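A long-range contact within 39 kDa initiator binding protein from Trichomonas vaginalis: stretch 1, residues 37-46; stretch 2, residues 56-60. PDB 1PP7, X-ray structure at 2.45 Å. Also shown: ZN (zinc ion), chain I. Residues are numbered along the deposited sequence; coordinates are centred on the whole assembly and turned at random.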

# COMPACT_ATOMS: atom_id res chain seq x y z
N LYS C 37 3.21 -3.24 -5.73
CA LYS C 37 2.04 -3.76 -5.06
C LYS C 37 1.41 -2.55 -4.31
O LYS C 37 0.20 -2.33 -4.41
N LEU C 38 2.21 -1.75 -3.62
CA LEU C 38 1.65 -0.60 -2.92
C LEU C 38 0.98 0.27 -3.94
O LEU C 38 -0.14 0.73 -3.73
N HIS C 39 1.66 0.46 -5.07
CA HIS C 39 1.18 1.34 -6.10
C HIS C 39 -0.10 0.86 -6.73
O HIS C 39 -1.03 1.67 -6.94
N MET C 40 -0.19 -0.43 -7.04
CA MET C 40 -1.46 -0.90 -7.63
C MET C 40 -2.58 -0.76 -6.61
O MET C 40 -3.69 -0.56 -6.99
N LEU C 41 -2.26 -0.89 -5.33
CA LEU C 41 -3.26 -0.85 -4.28
C LEU C 41 -3.82 0.56 -4.19
O LEU C 41 -5.00 0.76 -4.21
N LEU C 42 -2.90 1.50 -4.10
CA LEU C 42 -3.13 2.92 -4.02
C LEU C 42 -3.96 3.33 -5.25
O LEU C 42 -5.02 4.00 -5.13
N THR C 43 -3.51 2.92 -6.42
CA THR C 43 -4.18 3.22 -7.66
C THR C 43 -5.62 2.72 -7.61
O THR C 43 -6.58 3.46 -7.93
N TYR C 44 -5.80 1.49 -7.16
CA TYR C 44 -7.16 1.01 -7.15
C TYR C 44 -8.04 1.61 -6.05
O TYR C 44 -9.22 1.86 -6.26
N LEU C 45 -7.50 1.86 -4.88
CA LEU C 45 -8.37 2.38 -3.88
C LEU C 45 -8.89 3.74 -4.33
O LEU C 45 -9.98 4.14 -3.95
N ALA C 46 -8.13 4.41 -5.20
CA ALA C 46 -8.50 5.74 -5.70
C ALA C 46 -9.87 5.76 -6.30
O ALA C 46 -10.52 6.81 -6.35
N GLY C 56 -7.53 2.54 4.44
CA GLY C 56 -6.72 3.65 4.87
C GLY C 56 -5.41 3.58 4.10
O GLY C 56 -4.39 3.12 4.62
N LEU C 57 -5.49 4.02 2.85
CA LEU C 57 -4.40 4.08 1.91
C LEU C 57 -4.89 4.96 0.78
O LEU C 57 -5.64 4.49 -0.07
N SER C 58 -4.48 6.23 0.79
CA SER C 58 -4.87 7.21 -0.24
C SER C 58 -3.91 8.38 -0.48
O SER C 58 -3.17 8.80 0.41
N TRP C 59 -3.89 8.89 -1.70
CA TRP C 59 -3.03 10.03 -2.01
C TRP C 59 -3.60 11.31 -1.38
O TRP C 59 -4.83 11.55 -1.38
N ILE C 60 -2.73 12.13 -0.84
CA ILE C 60 -3.20 13.40 -0.30
C ILE C 60 -2.72 14.49 -1.33
O ILE C 60 -3.19 15.62 -1.32

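A short strand, residues 57-59, crosses the helix of stretch 1 at 76°, with the axes 7.6 Å apart at their closest. No direct hydrogen bond joins the two stretches; leucine side chains and one indole ring do most of the packing, and a water supplies the polar link.

Gly 56, the first residue to leave the preceding helix, has phi/psi of 93/78. A CB here would jam against the carbonyl O of the residue before, so the backbone itself calls for glycine, and nothing of the helix lies near enough to matter.

Leu 57 is the centre of the contact. Its CA-to-CB bond points toward the helix, and the t, p rotamer (chi1 -172°, chi2 46°) sets its branched end among four leucines. Its CD2 lies 3.6 Å from Leu 38 CD2 and 3.4 Å from Leu 41 CD1, while its CG is 3.6 Å from Leu 42 CD1. Leu 45, in the m, t rotamer and also pointing toward its partner, brings CD1 to 3.6 Å from Leu 57 CB. Leucine suits this buried site because its forked, wholly apolar end can touch several neighbours at once without leaving a polar group unsatisfied. Positions 38, 41, 42 and 45 follow the spacing of the helical turn, which gathers their side chains along one flank.

Ser 58 alternates, as expected in a strand: its CB points away from the helix, and chi1 is p at 52°. Only its backbone comes close, with N 3.8 Å from Leu 42 CD1. A small polar side chain is at home in this partly exposed place.

Trp 59 starts sideways, but its m rotamer (chi1 -64°, chi2 105°) carries the indole back to the helix. Leu 42 CG sits over the face of the five-membered ring, 4.0 Å from its centroid, in a CH-pi contact. The indole's breadth also lets it reach His 39, whose NE2 approaches the ring edge 3.9 Å from Trp 59 CZ2; the two aromatic planes meet obliquely, at 64°.

The indole is amphipathic, and its NE1 donates to water 1 at 3.1 Å. That water in turn donates to Thr 43 OG1 at 2.7 Å, bridging the stretches. Thr 43 OG1 itself donates to His 39 O at 2.8 Å, and accepts from water 2 at 2.9 Å. Water 2 also binds the zinc ion at 2.3 Å, and His 39, with chi1 t, coordinates the same ion through ND1 at 2.1 Å.

Ile 60, exposed, lies beyond the helix's reach.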

# COMPACT_ATOMS: atom_id res chain seq x y z
CB LYS C 37 2.40 -4.87 -4.07
CG LYS C 37 2.90 -6.10 -4.80
CD LYS C 37 3.59 -7.07 -3.88
CE LYS C 37 3.29 -8.50 -4.30
NZ LYS C 37 4.20 -9.53 -3.64
CB LEU C 38 2.71 0.25 -2.22
CG LEU C 38 2.54 0.49 -0.72
CD1 LEU C 38 3.42 1.64 -0.26
CD2 LEU C 38 1.06 0.70 -0.39
CB HIS C 39 2.27 1.62 -7.17
CG HIS C 39 2.09 2.92 -7.87
ND1 HIS C 39 1.39 3.05 -9.06
CD2 HIS C 39 2.41 4.19 -7.49
CE1 HIS C 39 1.27 4.33 -9.37
NE2 HIS C 39 1.88 5.05 -8.43
CB MET C 40 -1.41 -2.36 -8.01
CG MET C 40 -0.43 -2.63 -9.09
SD MET C 40 -0.32 -4.42 -9.43
CE MET C 40 1.45 -4.85 -9.01
CB LEU C 41 -2.62 -1.21 -2.94
CG LEU C 41 -3.36 -2.26 -2.14
CD1 LEU C 41 -3.32 -1.93 -0.66
CD2 LEU C 41 -4.79 -2.31 -2.63
CB LEU C 42 -1.76 3.55 -4.04
CG LEU C 42 -1.30 4.69 -3.16
CD1 LEU C 42 -2.24 5.03 -2.05
CD2 LEU C 42 0.07 4.32 -2.68
CB THR C 43 -3.46 2.58 -8.85
OG1 THR C 43 -2.17 3.19 -9.02
CG2 THR C 43 -4.27 2.80 -10.14
CB TYR C 44 -7.19 -0.53 -7.07
CG TYR C 44 -8.56 -1.05 -6.70
CD1 TYR C 44 -8.89 -1.27 -5.35
CD2 TYR C 44 -9.54 -1.31 -7.69
CE1 TYR C 44 -10.15 -1.73 -4.99
CE2 TYR C 44 -10.83 -1.78 -7.33
CZ TYR C 44 -11.13 -1.99 -5.97
OH TYR C 44 -12.37 -2.46 -5.56
CB LEU C 45 -7.65 2.43 -2.54
CG LEU C 45 -7.45 1.05 -1.92
CD1 LEU C 45 -6.60 1.22 -0.68
CD2 LEU C 45 -8.80 0.39 -1.55
CB ALA C 46 -7.49 6.21 -6.74
CB LEU C 57 -4.06 2.68 1.39
CG LEU C 57 -2.81 2.62 0.55
CD1 LEU C 57 -1.75 3.40 1.27
CD2 LEU C 57 -2.40 1.15 0.29
CB SER C 58 -6.30 7.75 0.02
OG SER C 58 -6.46 8.24 1.33
CB TRP C 59 -2.94 10.27 -3.52
CG TRP C 59 -2.29 9.15 -4.29
CD1 TRP C 59 -2.92 8.22 -5.08
CD2 TRP C 59 -0.88 8.86 -4.38
NE1 TRP C 59 -1.98 7.39 -5.65
CE2 TRP C 59 -0.73 7.77 -5.24
CE3 TRP C 59 0.27 9.44 -3.81
CZ2 TRP C 59 0.50 7.23 -5.54
CZ3 TRP C 59 1.50 8.92 -4.12
CH2 TRP C 59 1.61 7.82 -4.97
CB ILE C 60 -2.68 13.60 1.16
CG1 ILE C 60 -1.17 13.65 1.19
CG2 ILE C 60 -3.15 12.40 2.03
CD1 ILE C 60 -0.64 13.56 2.60
ZN ZN I . 1.06 1.70 -10.57
O HOH W 1 -2.02 5.81 -8.37
O HOH W 2 -1.19 1.23 -10.89